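Local coordinates for protein fuculose-1-phosphate aldolase (Glaciozyma antarctica, PDB 4XXF) that belongs, by name and family, to the class II aldolase and adducin-like proteins and carries a zinc ion held by three histidines, at residues R19-L22 and K23-V27; I32-E36 and G37-T41; I190-A193 and V194-I198; Q246-E249 and H250-E254. All coordinates share one frame; numbering follows the deposited sequence. Where two conformers were deposited one is given.

Overall arrangement
All four are local contacts within helices or at a helix end, in numerical order along the chain. Interactions 1 and 2 share helix 15-36, their centres about 18 Å apart; interaction 3 opens helix 190-213 and interaction 4 lies late in helix 234-256. Arg25 NH2 to Asp191 OD1 (2.8 Å) joins interactions 1 and 3, Phe33 and Phe38 meet Phe197 between 2 and 3, and Ile32 meets Ile248 between 2 and 4. The contacts thus tie three helices together within the subunit, and 2, 3 and 4 also reach neighbouring subunits. Interaction 3 lies deepest, about 5 Å from the chain centre, and interaction 4 outermost, at about 19 Å.

Interaction 1 (R19-L22 and K23-V27); sequences RAWL and KERLV
Trp21 and Arg25 meet one helical turn apart near the start of helix 15-36, in an i to i+4 contact at the protein surface. The two side chains run alongside each other in the same direction. In one of the two conformers modelled for Trp21, its CZ2 lies over one face of the Arg25 guanidinium, 3.9 Å from NE and offset toward its rim, with the two planes 32° apart. A bend at chi2 (64°) swings the arginine chain beside the indole. On another flank, Lys23 and Arg19 also lie side by side, with Lys23 CD 4.1 Å from Arg19 CG. Beneath them the backbone keeps regular i to i+4 bonds, among them Arg25 N to Trp21 O at 2.9 Å and Lys23 N to Arg19 O at 3.0 Å. A water donates to Glu24 OE1 at 2.7 Å and, weakly, to Ala20 O at 3.1 Å, linking a side chain to the preceding turn. The charged ends reach outward: Arg19 forms salt bridges with Asp50 and Glu52, Glu24 with Arg257, and Arg25 with Asp191 of helix 190-213. Leu26 rests on strand 45-49, while Val27 and Glu24 touch Tyr256 of helix 234-256.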
loop_
_atom_site.group_PDB
_atom_site.type_symbol
_atom_site.label_atom_id
_atom_site.label_comp_id
_atom_site.label_asym_id
_atom_site.label_seq_id
_atom_site.Cartn_x
_atom_site.Cartn_y
_atom_site.Cartn_z
ATOM N N ARG A 19 3.881 27.158 -24.083
ATOM C CA ARG A 19 4.420 27.311 -22.742
ATOM C C ARG A 19 3.346 27.021 -21.700
ATOM O O ARG A 19 3.611 26.348 -20.701
ATOM C CB ARG A 19 4.983 28.720 -22.554
ATOM C CG ARG A 19 5.614 28.935 -21.187
ATOM C CD ARG A 19 6.138 30.349 -21.050
ATOM N NE ARG A 19 7.321 30.565 -21.881
ATOM C CZ ARG A 19 7.387 31.419 -22.895
ATOM N NH1 ARG A 19 6.340 32.172 -23.223
ATOM N NH2 ARG A 19 8.512 31.520 -23.584
ATOM N N ALA A 20 2.128 27.510 -21.930
ATOM C CA ALA A 20 1.045 27.265 -20.975
ATOM C C ALA A 20 0.736 25.774 -20.869
ATOM O O ALA A 20 0.515 25.253 -19.766
ATOM C CB ALA A 20 -0.204 28.053 -21.371
ATOM N N TRP A 21 0.734 25.075 -22.003
ATOM C CA TRP A 21 0.493 23.630 -22.016
ATOM C C TRP A 21 1.579 22.888 -21.251
ATOM O O TRP A 21 1.305 22.012 -20.420
ATOM C CB TRP A 21 0.434 23.092 -23.457
ATOM C CG TRP A 21 0.453 21.581 -23.508
ATOM C CD1 TRP A 21 1.553 20.768 -23.604
ATOM C CD2 TRP A 21 -0.681 20.710 -23.432
ATOM N NE1 TRP A 21 1.165 19.446 -23.604
ATOM C CE2 TRP A 21 -0.199 19.384 -23.501
ATOM C CE3 TRP A 21 -2.057 20.922 -23.318
ATOM C CZ2 TRP A 21 -1.046 18.277 -23.460
ATOM C CZ3 TRP A 21 -2.900 19.817 -23.278
ATOM C CH2 TRP A 21 -2.389 18.513 -23.348
ATOM N N LEU A 22 2.829 23.232 -21.542
ATOM C CA LEU A 22 3.968 22.550 -20.936
ATOM C C LEU A 22 4.032 22.767 -19.429
ATOM O O LEU A 22 4.331 21.832 -18.698
ATOM C CB LEU A 22 5.270 23.000 -21.591
ATOM C CG LEU A 22 5.496 22.529 -23.027
ATOM C CD1 LEU A 22 6.714 23.218 -23.610
ATOM C CD2 LEU A 22 5.652 21.011 -23.101
ATOM N N LYS A 23 3.754 23.973 -18.954
ATOM C CA LYS A 23 3.755 24.221 -17.516
ATOM C C LYS A 23 2.666 23.398 -16.824
ATOM O O LYS A 23 2.913 22.782 -15.783
ATOM C CB LYS A 23 3.586 25.717 -17.222
ATOM C CG LYS A 23 4.813 26.555 -17.589
ATOM C CD LYS A 23 4.635 28.048 -17.312
ATOM C CE LYS A 23 4.552 28.330 -15.818
ATOM N NZ LYS A 23 4.360 29.788 -15.567
ATOM N N GLU A 24 1.470 23.362 -17.398
ATOM C CA GLU A 24 0.425 22.544 -16.801
ATOM C C GLU A 24 0.822 21.056 -16.831
ATOM O O GLU A 24 0.555 20.309 -15.876
ATOM C CB GLU A 24 -0.912 22.762 -17.515
ATOM C CG GLU A 24 -2.037 21.911 -16.904
ATOM C CD GLU A 24 -3.313 21.892 -17.724
ATOM O OE1 GLU A 24 -3.412 22.623 -18.731
ATOM O OE2 GLU A 24 -4.227 21.120 -17.365
ATOM N N ARG A 25 1.464 20.623 -17.914
ATOM C CA ARG A 25 1.825 19.219 -18.068
ATOM C C ARG A 25 2.903 18.848 -17.047
ATOM O O ARG A 25 2.886 17.735 -16.505
ATOM C CB ARG A 25 2.302 18.931 -19.501
ATOM C CG ARG A 25 2.160 17.484 -19.952
ATOM C CD ARG A 25 0.695 17.085 -20.004
ATOM N NE ARG A 25 0.440 15.863 -20.759
ATOM C CZ ARG A 25 -0.763 15.310 -20.852
ATOM N NH1 ARG A 25 -1.796 15.888 -20.251
ATOM N NH2 ARG A 25 -0.940 14.192 -21.538
ATOM N N LEU A 26 3.842 19.757 -16.793
ATOM C CA LEU A 26 4.884 19.528 -15.796
ATOM C C LEU A 26 4.275 19.421 -14.408
ATOM O O LEU A 26 4.657 18.544 -13.625
ATOM C CB LEU A 26 5.933 20.649 -15.832
ATOM C CG LEU A 26 7.103 20.428 -14.875
ATOM C CD1 LEU A 26 7.855 19.165 -15.224
ATOM C CD2 LEU A 26 8.027 21.613 -14.841
ATOM N N VAL A 27 3.321 20.292 -14.095
ATOM C CA VAL A 27 2.623 20.204 -12.824
ATOM C C VAL A 27 1.863 18.875 -12.709
ATOM O O VAL A 27 1.918 18.210 -11.664
ATOM C CB VAL A 27 1.669 21.398 -12.641
ATOM C CG1 VAL A 27 0.797 21.185 -11.425
ATOM C CG2 VAL A 27 2.462 22.678 -12.493
HETATM O O HOH W 1 -2.547 24.899 -19.856
#

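Interaction 2 (I32-E36 and G37-T41); sequences IFANE and GFDHT
Phe38 folds back onto the last turn of helix 15-36, where its ring is met by Glu36 on a face and by Phe33 at an edge. The methylene CB of Glu36 stands 3.5 Å from the centroid of the Phe38 ring and 11° off its normal, a CH-pi contact over the ring centre. Phe38 CD2 in turn points into the face of Phe33, 3.9 Å from CG of that ring. This pair is T-shaped, with centroids 5.3 Å apart and planes at 86°. Chi1 of -63° sets Glu36 CG anti to its carbonyl carbon, alongside the Phe38 ring and 3.9 Å from CZ; the chain bends only beyond it. The backbone ends the helix: Gly37 adopts positive phi in a Schellman motif, with Phe38 N bonded to Phe33 O at 2.9 Å and Gly37 N to Ala34 O at 3.0 Å. The second donor sits above the carbonyl plane; a water also donates to Ala34 O, at 2.9 Å, and to Asp39 OD2, at 2.7 Å. Phe197 of helix 190-213 meets both phenylalanine rings, and farther along the loop Thr41 N bonds to Tyr244 OH of the second subunit. Backbone bonds thus close the last turn as the chain swings away, the Glu36 methylene and the Phe33 ring pack on Phe38, and water joins the Ala34 carbonyl to the Asp39 carboxylate.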
loop_
_atom_site.group_PDB
_atom_site.type_symbol
_atom_site.label_atom_id
_atom_site.label_comp_id
_atom_site.label_asym_id
_atom_site.label_seq_id
_atom_site.Cartn_x
_atom_site.Cartn_y
_atom_site.Cartn_z
ATOM N N ILE A 32 1.502 13.471 -10.445
ATOM C CA ILE A 32 1.528 12.023 -10.623
ATOM C C ILE A 32 2.591 11.404 -9.719
ATOM O O ILE A 32 2.346 10.386 -9.060
ATOM C CB ILE A 32 1.795 11.629 -12.104
ATOM C CG1 ILE A 32 0.557 11.891 -12.959
ATOM C CG2 ILE A 32 2.263 10.171 -12.211
ATOM C CD1 ILE A 32 0.850 12.009 -14.448
ATOM N N PHE A 33 3.777 12.001 -9.680
ATOM C CA PHE A 33 4.835 11.486 -8.800
ATOM C C PHE A 33 4.371 11.444 -7.346
ATOM O O PHE A 33 4.593 10.446 -6.662
ATOM C CB PHE A 33 6.116 12.317 -8.942
ATOM C CG PHE A 33 7.018 11.863 -10.067
ATOM C CD1 PHE A 33 6.505 11.599 -11.332
ATOM C CD2 PHE A 33 8.378 11.699 -9.861
ATOM C CE1 PHE A 33 7.338 11.181 -12.386
ATOM C CE2 PHE A 33 9.212 11.280 -10.891
ATOM C CZ PHE A 33 8.696 11.030 -12.168
ATOM N N ALA A 34 3.677 12.476 -6.887
ATOM C CA ALA A 34 3.140 12.447 -5.525
ATOM C C ALA A 34 2.074 11.374 -5.382
ATOM O O ALA A 34 2.043 10.660 -4.372
ATOM C CB ALA A 34 2.576 13.787 -5.135
ATOM N N ASN A 35 1.199 11.235 -6.373
ATOM C CA ASN A 35 0.109 10.270 -6.278
ATOM C C ASN A 35 0.609 8.826 -6.277
ATOM O O ASN A 35 -0.000 7.955 -5.652
ATOM C CB ASN A 35 -0.880 10.500 -7.425
ATOM C CG ASN A 35 -2.180 9.786 -7.216
ATOM O OD1 ASN A 35 -2.934 10.107 -6.287
ATOM N ND2 ASN A 35 -2.473 8.837 -8.091
ATOM N N GLU A 36 1.715 8.585 -6.981
ATOM C CA GLU A 36 2.363 7.270 -7.008
ATOM C C GLU A 36 3.245 7.028 -5.784
ATOM O O GLU A 36 3.731 5.911 -5.576
ATOM C CB GLU A 36 3.213 7.121 -8.277
ATOM C CG GLU A 36 2.415 7.167 -9.577
ATOM C CD GLU A 36 1.485 5.988 -9.763
ATOM O OE1 GLU A 36 1.825 4.859 -9.337
ATOM O OE2 GLU A 36 0.399 6.173 -10.350
ATOM N N GLY A 37 3.476 8.068 -4.989
ATOM C CA GLY A 37 4.361 7.957 -3.839
ATOM C C GLY A 37 5.838 7.917 -4.183
ATOM O O GLY A 37 6.635 7.393 -3.399
ATOM N N PHE A 38 6.216 8.488 -5.326
ATOM C CA PHE A 38 7.598 8.458 -5.793
ATOM C C PHE A 38 8.479 9.472 -5.088
ATOM O O PHE A 38 9.701 9.448 -5.247
ATOM C CB PHE A 38 7.687 8.747 -7.297
ATOM C CG PHE A 38 7.101 7.681 -8.184
ATOM C CD1 PHE A 38 6.819 6.398 -7.729
ATOM C CD2 PHE A 38 6.852 7.983 -9.511
ATOM C CE1 PHE A 38 6.279 5.442 -8.601
ATOM C CE2 PHE A 38 6.316 7.045 -10.372
ATOM C CZ PHE A 38 6.031 5.779 -9.920
ATOM N N ASP A 39 7.871 10.402 -4.358
ATOM C CA ASP A 39 8.653 11.456 -3.724
ATOM C C ASP A 39 9.091 11.053 -2.318
ATOM O O ASP A 39 8.527 10.159 -1.691
ATOM C CB ASP A 39 7.884 12.791 -3.715
ATOM C CG ASP A 39 6.443 12.689 -3.208
ATOM O OD1 ASP A 39 5.865 13.777 -2.981
ATOM O OD2 ASP A 39 5.862 11.587 -3.046
ATOM N N HIS A 40 10.156 11.688 -1.857
ATOM C CA HIS A 40 10.675 11.502 -0.507
ATOM C C HIS A 40 11.312 12.820 -0.112
ATOM O O HIS A 40 12.034 13.429 -0.917
ATOM C CB HIS A 40 11.684 10.335 -0.449
ATOM C CG HIS A 40 12.092 9.933 0.945
ATOM N ND1 HIS A 40 11.186 9.563 1.914
ATOM C CD2 HIS A 40 13.317 9.825 1.520
ATOM C CE1 HIS A 40 11.831 9.245 3.024
ATOM N NE2 HIS A 40 13.125 9.397 2.813
ATOM N N THR A 41 11.011 13.276 1.101
ATOM C CA THR A 41 11.468 14.569 1.634
ATOM C C THR A 41 11.390 15.663 0.555
ATOM O O THR A 41 10.354 15.813 -0.089
ATOM C CB THR A 41 12.897 14.470 2.257
ATOM O OG1 THR A 41 13.874 14.248 1.231
ATOM C CG2 THR A 41 12.953 13.339 3.293
HETATM O O HOH W 2 3.394 11.323 -1.928
#

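Interaction 3 (I190-A193 and V194-I198); sequences IDSA and VAWFI
Trp196 and Ser192 form the tight part of this contact, one turn apart in the opening turns of helix 190-213. The carbonyl oxygen of Ser192 lies over one face of the indole, 3.0 Å above its plane and offset toward the rim, and comes within 3.1 Å of Trp196 CG. This same oxygen accepts the backbone bond from Trp196 N at 2.9 Å (N-H...O 165°). The first torsion of the tryptophan, -52°, sets CG beside its own backbone N and so brings the ring back over the preceding turn. Packing is looser between Ile190 and Val194, whose CG2 methyls are 4.2 Å apart on parallel-running side chains; Val194 CG2 sits closer to the carbonyl oxygen of Ile190, at 3.3 Å. There is no solvent side to set against the tight one, since all eight touching residues are buried. Helix 15-36 and strand 114-118 pack on Ile190 and Val194, while helix 234-256 covers Ala195. Glu234 takes bonds from both Ser192 OG and Trp196 NE1. Trp196 NE1 also lies 3.4 Å from Ser192 O, but at a poor angle for a hydrogen bond: the indole N-H is used by the carboxylate, while the carbonyl facing the ring takes the backbone N-H.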
loop_
_atom_site.group_PDB
_atom_site.type_symbol
_atom_site.label_atom_id
_atom_site.label_comp_id
_atom_site.label_asym_id
_atom_site.label_seq_id
_atom_site.Cartn_x
_atom_site.Cartn_y
_atom_site.Cartn_z
ATOM N N ILE A 190 7.592 15.646 -21.804
ATOM C CA ILE A 190 7.334 15.385 -20.394
ATOM C C ILE A 190 6.673 14.018 -20.239
ATOM O O ILE A 190 7.047 13.224 -19.379
ATOM C CB ILE A 190 6.418 16.458 -19.797
ATOM C CG1 ILE A 190 7.102 17.822 -19.806
ATOM C CG2 ILE A 190 5.959 16.076 -18.391
ATOM C CD1 ILE A 190 6.113 18.970 -19.717
ATOM N N ASP A 191 5.713 13.742 -21.115
ATOM C CA ASP A 191 4.935 12.512 -21.014
ATOM C C ASP A 191 5.812 11.272 -21.110
ATOM O O ASP A 191 5.700 10.363 -20.293
ATOM C CB ASP A 191 3.881 12.476 -22.116
ATOM C CG ASP A 191 2.944 13.671 -22.077
ATOM O OD1 ASP A 191 1.714 13.460 -22.045
ATOM O OD2 ASP A 191 3.427 14.825 -22.076
ATOM N N SER A 192 6.700 11.228 -22.103
ATOM C CA SER A 192 7.518 10.034 -22.238
ATOM C C SER A 192 8.498 9.902 -21.075
ATOM O O SER A 192 8.699 8.800 -20.581
ATOM C CB SER A 192 8.255 10.004 -23.582
ATOM O OG SER A 192 9.218 11.037 -23.692
ATOM N N ALA A 193 9.091 11.000 -20.611
ATOM C CA ALA A 193 9.976 10.919 -19.448
ATOM C C ALA A 193 9.246 10.336 -18.234
ATOM O O ALA A 193 9.810 9.537 -17.480
ATOM C CB ALA A 193 10.540 12.285 -19.109
ATOM N N VAL A 194 7.991 10.732 -18.053
ATOM C CA VAL A 194 7.163 10.230 -16.968
ATOM C C VAL A 194 6.855 8.745 -17.148
ATOM O O VAL A 194 6.973 7.978 -16.186
ATOM C CB VAL A 194 5.867 11.047 -16.864
ATOM C CG1 VAL A 194 4.859 10.372 -15.942
ATOM C CG2 VAL A 194 6.165 12.435 -16.331
ATOM N N ALA A 195 6.490 8.328 -18.365
ATOM C CA ALA A 195 6.251 6.910 -18.618
ATOM C C ALA A 195 7.477 6.094 -18.270
ATOM O O ALA A 195 7.376 5.061 -17.605
ATOM C CB ALA A 195 5.863 6.652 -20.076
ATOM N N TRP A 196 8.649 6.549 -18.702
ATOM C CA TRP A 196 9.852 5.773 -18.427
ATOM C C TRP A 196 10.131 5.683 -16.925
ATOM O O TRP A 196 10.563 4.635 -16.443
ATOM C CB TRP A 196 11.069 6.341 -19.157
ATOM C CG TRP A 196 10.900 6.551 -20.636
ATOM C CD1 TRP A 196 11.414 7.599 -21.355
ATOM C CD2 TRP A 196 10.221 5.706 -21.589
ATOM N NE1 TRP A 196 11.084 7.467 -22.682
ATOM C CE2 TRP A 196 10.343 6.323 -22.849
ATOM C CE3 TRP A 196 9.511 4.499 -21.500
ATOM C CZ2 TRP A 196 9.817 5.766 -24.012
ATOM C CZ3 TRP A 196 8.979 3.951 -22.658
ATOM C CH2 TRP A 196 9.125 4.591 -23.895
ATOM N N PHE A 197 9.862 6.749 -16.177
ATOM C CA PHE A 197 10.081 6.697 -14.735
ATOM C C PHE A 197 9.111 5.718 -14.072
ATOM O O PHE A 197 9.520 4.889 -13.256
ATOM C CB PHE A 197 9.959 8.088 -14.094
ATOM C CG PHE A 197 10.599 8.162 -12.740
ATOM C CD1 PHE A 197 9.947 7.660 -11.622
ATOM C CD2 PHE A 197 11.863 8.694 -12.581
ATOM C CE1 PHE A 197 10.548 7.686 -10.373
ATOM C CE2 PHE A 197 12.448 8.744 -11.326
ATOM C CZ PHE A 197 11.792 8.234 -10.228
ATOM N N ILE A 198 7.826 5.811 -14.406
ATOM C CA ILE A 198 6.826 4.896 -13.857
ATOM C C ILE A 198 7.193 3.445 -14.168
ATOM O O ILE A 198 7.121 2.559 -13.300
ATOM C CB ILE A 198 5.420 5.210 -14.415
ATOM C CG1 ILE A 198 4.910 6.534 -13.844
ATOM C CG2 ILE A 198 4.434 4.103 -14.078
ATOM C CD1 ILE A 198 3.705 7.099 -14.616
#

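Interaction 4 (Q246-E249 and H250-E254)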
loop_
_atom_site.group_PDB
_atom_site.type_symbol
_atom_site.label_atom_id
_atom_site.label_comp_id
_atom_site.label_asym_id
_atom_site.label_seq_id
_atom_site.Cartn_x
_atom_site.Cartn_y
_atom_site.Cartn_z
ATOM N N GLN A 246 -4.520 11.311 -17.676
ATOM C CA GLN A 246 -5.977 11.366 -17.639
ATOM C C GLN A 246 -6.480 11.319 -16.204
ATOM O O GLN A 246 -7.324 12.117 -15.803
ATOM C CB GLN A 246 -6.595 10.209 -18.413
ATOM C CG GLN A 246 -6.332 10.183 -19.906
ATOM C CD GLN A 246 -6.489 8.778 -20.458
ATOM O OE1 GLN A 246 -7.247 7.970 -19.920
ATOM N NE2 GLN A 246 -5.775 8.473 -21.533
ATOM N N VAL A 247 -5.941 10.385 -15.427
ATOM C CA VAL A 247 -6.418 10.184 -14.066
ATOM C C VAL A 247 -6.054 11.359 -13.166
ATOM O O VAL A 247 -6.900 11.831 -12.402
ATOM C CB VAL A 247 -5.877 8.857 -13.472
ATOM C CG1 VAL A 247 -6.186 8.761 -11.964
ATOM C CG2 VAL A 247 -6.506 7.670 -14.203
ATOM N N ILE A 248 -4.825 11.854 -13.246
ATOM C CA ILE A 248 -4.458 12.910 -12.312
ATOM C C ILE A 248 -5.250 14.201 -12.596
ATOM O O ILE A 248 -5.570 14.957 -11.668
ATOM C CB ILE A 248 -2.925 13.183 -12.319
ATOM C CG1 ILE A 248 -2.489 13.859 -11.008
ATOM C CG2 ILE A 248 -2.502 13.999 -13.526
ATOM C CD1 ILE A 248 -2.652 12.986 -9.755
ATOM N N GLU A 249 -5.578 14.446 -13.862
ATOM C CA GLU A 249 -6.403 15.601 -14.198
ATOM C C GLU A 249 -7.797 15.456 -13.601
ATOM O O GLU A 249 -8.341 16.413 -13.032
ATOM C CB GLU A 249 -6.474 15.775 -15.713
ATOM C CG GLU A 249 -7.228 17.023 -16.168
ATOM C CD GLU A 249 -7.120 17.236 -17.667
ATOM O OE1 GLU A 249 -8.171 17.244 -18.339
ATOM O OE2 GLU A 249 -5.984 17.402 -18.175
ATOM N N HIS A 250 -8.364 14.255 -13.705
ATOM C CA HIS A 250 -9.673 13.979 -13.116
ATOM C C HIS A 250 -9.647 14.181 -11.600
ATOM O O HIS A 250 -10.549 14.800 -11.039
ATOM C CB HIS A 250 -10.105 12.558 -13.466
ATOM C CG HIS A 250 -11.390 12.141 -12.829
ATOM N ND1 HIS A 250 -12.614 12.642 -13.215
ATOM C CD2 HIS A 250 -11.639 11.261 -11.831
ATOM C CE1 HIS A 250 -13.564 12.085 -12.483
ATOM N NE2 HIS A 250 -12.999 11.248 -11.631
ATOM N N LEU A 251 -8.608 13.691 -10.933
ATOM C CA LEU A 251 -8.562 13.733 -9.470
ATOM C C LEU A 251 -8.246 15.111 -8.905
ATOM O O LEU A 251 -8.825 15.532 -7.908
ATOM C CB LEU A 251 -7.527 12.739 -8.936
ATOM C CG LEU A 251 -7.794 11.263 -9.222
ATOM C CD1 LEU A 251 -6.618 10.425 -8.730
ATOM C CD2 LEU A 251 -9.100 10.794 -8.602
ATOM N N GLN A 252 -7.287 15.795 -9.521
ATOM C CA GLN A 252 -6.693 16.974 -8.889
ATOM C C GLN A 252 -6.514 18.167 -9.817
ATOM O O GLN A 252 -5.965 19.192 -9.402
ATOM C CB GLN A 252 -5.341 16.605 -8.259
ATOM C CG GLN A 252 -5.523 15.756 -7.004
ATOM C CD GLN A 252 -4.228 15.181 -6.454
ATOM O OE1 GLN A 252 -3.138 15.720 -6.686
ATOM N NE2 GLN A 252 -4.338 14.082 -5.715
ATOM N N GLY A 253 -6.982 18.052 -11.058
ATOM C CA GLY A 253 -6.820 19.129 -12.025
ATOM C C GLY A 253 -7.316 20.484 -11.557
ATOM O O GLY A 253 -6.653 21.495 -11.775
ATOM N N GLU A 254 -8.473 20.522 -10.905
ATOM C CA GLU A 254 -9.004 21.795 -10.434
ATOM C C GLU A 254 -8.036 22.471 -9.466
ATOM O O GLU A 254 -7.908 23.696 -9.466
ATOM C CB GLU A 254 -10.367 21.607 -9.767
ATOM C CG GLU A 254 -11.457 21.131 -10.706
ATOM C CD GLU A 254 -12.822 21.113 -10.050
ATOM O OE1 GLU A 254 -12.955 21.658 -8.932
ATOM O OE2 GLU A 254 -13.764 20.556 -10.652
#
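The late turns of helix 234-256 hold this i to i+4 contact, in which Val247 packs against Leu251 and Ile248 approaches Gln252. Val247 CG1 lies 3.7 Å from Leu251 CD1, the two branched side chains running alongside each other in the same direction. Leu251 has its CG beside its own backbone N (chi1 -63°), a setting that also leaves CG 3.4 Å from the carbonyl oxygen of Val247. The neighbouring pair is slacker: Ile248 CD1 and Gln252 OE1 are 4.1 Å apart, and the chains cross at a slant. Leu251 N bonds to Val247 O at 2.9 Å and Gln252 N to Ile248 O at 2.9 Å, keeping the turn regular up to this point. Gln252 then departs from helical geometry, with phi -136°. At the next step Gly253 N reaches Glu249 O at 2.9 Å, but from above the carbonyl plane and with an N-H...O angle of only 138°, evidence of a local distortion. Ile248 packs on helix 15-36, where Arg31 bonds to Gln252 OE1. Val247, His250 and Leu251 meet the third subunit, and Gln246 bonds there to the backbone of Gly63 and Ala65. The chemistry divides by side: Val247, Leu251, His250 and the Gln246 amide face the third subunit, while Ile248 and the Gln252 amide face helix 15-36 of their own chain.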